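Local coordinates for high-affinity zinc uptake system protein znuA (Streptococcus suis, PDB 3MFQ) that probably serves as the solute-binding component of a metal-uptake transporter, capturing zinc or a related metal ion outside the membrane, at residues Asp200-Val205 with Lys235-Gln240. Numbering follows the deposited sequence.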
# COMPACT_ATOMS: atom_id res chain seq x y z
N ASP A 200 18.71 -0.44 -13.45
CA ASP A 200 18.24 -0.28 -12.08
C ASP A 200 18.37 -1.59 -11.33
O ASP A 200 18.48 -1.62 -10.11
CB ASP A 200 16.79 0.20 -12.07
CG ASP A 200 16.64 1.61 -12.57
OD1 ASP A 200 17.68 2.27 -12.76
OD2 ASP A 200 15.49 2.06 -12.77
N MET A 201 18.34 -2.69 -12.08
CA MET A 201 18.60 -4.00 -11.51
C MET A 201 20.02 -4.02 -10.95
O MET A 201 20.23 -4.37 -9.79
CB MET A 201 18.44 -5.08 -12.58
CG MET A 201 17.02 -5.22 -13.08
SD MET A 201 15.98 -6.11 -11.91
CE MET A 201 16.57 -7.78 -12.14
N ILE A 202 20.97 -3.63 -11.79
CA ILE A 202 22.38 -3.59 -11.41
C ILE A 202 22.61 -2.61 -10.27
O ILE A 202 23.28 -2.92 -9.29
CB ILE A 202 23.26 -3.16 -12.58
CG1 ILE A 202 23.00 -4.05 -13.80
CG2 ILE A 202 24.73 -3.19 -12.18
CD1 ILE A 202 23.65 -3.54 -15.07
N GLU A 203 22.05 -1.42 -10.42
CA GLU A 203 22.09 -0.41 -9.38
C GLU A 203 21.75 -1.05 -8.04
O GLU A 203 22.43 -0.84 -7.04
CB GLU A 203 21.07 0.70 -9.69
CG GLU A 203 21.68 2.07 -9.90
CD GLU A 203 22.12 2.72 -8.61
OE1 GLU A 203 21.95 3.95 -8.48
OE2 GLU A 203 22.63 2.01 -7.72
N THR A 204 20.68 -1.84 -8.04
CA THR A 204 20.22 -2.51 -6.83
C THR A 204 21.22 -3.57 -6.39
O THR A 204 21.52 -3.69 -5.20
CB THR A 204 18.84 -3.16 -7.04
OG1 THR A 204 17.93 -2.17 -7.54
CG2 THR A 204 18.32 -3.72 -5.74
N VAL A 205 21.72 -4.34 -7.34
CA VAL A 205 22.73 -5.35 -7.04
C VAL A 205 23.89 -4.72 -6.30
O VAL A 205 24.27 -5.16 -5.22
CB VAL A 205 23.25 -6.02 -8.31
CG1 VAL A 205 24.37 -6.99 -7.97
CG2 VAL A 205 22.12 -6.72 -9.04
N LYS A 235 24.54 -13.05 -7.01
CA LYS A 235 25.42 -14.22 -6.98
C LYS A 235 26.43 -14.16 -8.11
O LYS A 235 27.55 -14.67 -7.99
CB LYS A 235 24.60 -15.50 -7.07
CG LYS A 235 25.42 -16.78 -6.98
CD LYS A 235 24.51 -18.00 -6.97
CE LYS A 235 25.30 -19.27 -6.70
NZ LYS A 235 24.41 -20.45 -6.54
N ALA A 236 26.04 -13.54 -9.22
CA ALA A 236 26.93 -13.37 -10.36
C ALA A 236 28.11 -12.49 -9.98
O ALA A 236 29.14 -12.49 -10.64
CB ALA A 236 26.18 -12.79 -11.55
N LYS A 237 27.93 -11.73 -8.90
CA LYS A 237 29.02 -10.94 -8.33
C LYS A 237 29.49 -11.58 -7.03
O LYS A 237 30.41 -11.08 -6.38
CB LYS A 237 28.58 -9.50 -8.09
CG LYS A 237 28.25 -8.75 -9.36
CD LYS A 237 28.35 -7.25 -9.15
CE LYS A 237 28.11 -6.50 -10.45
NZ LYS A 237 28.30 -5.04 -10.30
N GLY A 238 28.85 -12.69 -6.67
CA GLY A 238 29.17 -13.43 -5.46
C GLY A 238 29.40 -12.60 -4.21
O GLY A 238 30.55 -12.43 -3.78
N GLY A 239 28.33 -12.09 -3.63
CA GLY A 239 26.99 -12.29 -4.16
C GLY A 239 26.28 -13.48 -3.56
O GLY A 239 26.59 -14.63 -3.89
N GLN A 240 25.30 -13.22 -2.70
CA GLN A 240 24.52 -14.27 -2.07
C GLN A 240 23.52 -13.68 -1.08
O GLN A 240 23.84 -13.44 0.08
CB GLN A 240 25.43 -15.27 -1.35
CG GLN A 240 25.44 -15.13 0.16
CD GLN A 240 26.07 -16.32 0.85
OE1 GLN A 240 27.26 -16.30 1.19
NE2 GLN A 240 25.29 -17.37 1.06
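A small, mainly apolar contact joins V205, and more loosely I202, of helix 198-211 to K237, in the loop after helix 225-235: V205 meets the aliphatic stem and I202 the ammonium end. It lies at the periphery of the protein, its centre about 26 Å from the centre of the chain. One lysine thus reaches from the loop to the helix, and the two segments bury just 96 Å² between them, with no hydrogen bond across. The CB of V205 points toward the loop, and its CG1, anti to the backbone N (chi1 176°), approaches K237 CD at 4.2 Å. The two side chains run at a slant to each other, and a methyl branch meets the middle of the lysine chain rather than its end. A lysine suits this place because it joins a long run of methylenes to a charged tip; extended beyond CG, the chain passes V205 and brings NZ to the helix. NZ comes within 4.4 Å of CG2 of I202, a loose approach at the exposed edge, while NZ is hydrogen-bonded to OD1 of N206, the residue after V205 on the same helix. The lysine therefore offers an apolar stem to valine and a charged end to an amide oxygen.

The loop turns by a type I beta turn from K235 to G238, closed by a weak bond from G238 N to K235 O. G238 leaves helical geometry with positive phi, a conformation that favours glycine. On the opposing helix, T204 OG1 hydrogen-bonds to D200 O, 2.7 Å away, the carbonyl one turn earlier that also accepts from T204 N. Beneath the surface lysine, V205 also packs on L230, A233 and V234, so the contact continues the packing of helices 198-211 and 225-235 into the loop that leads to strand 242-244.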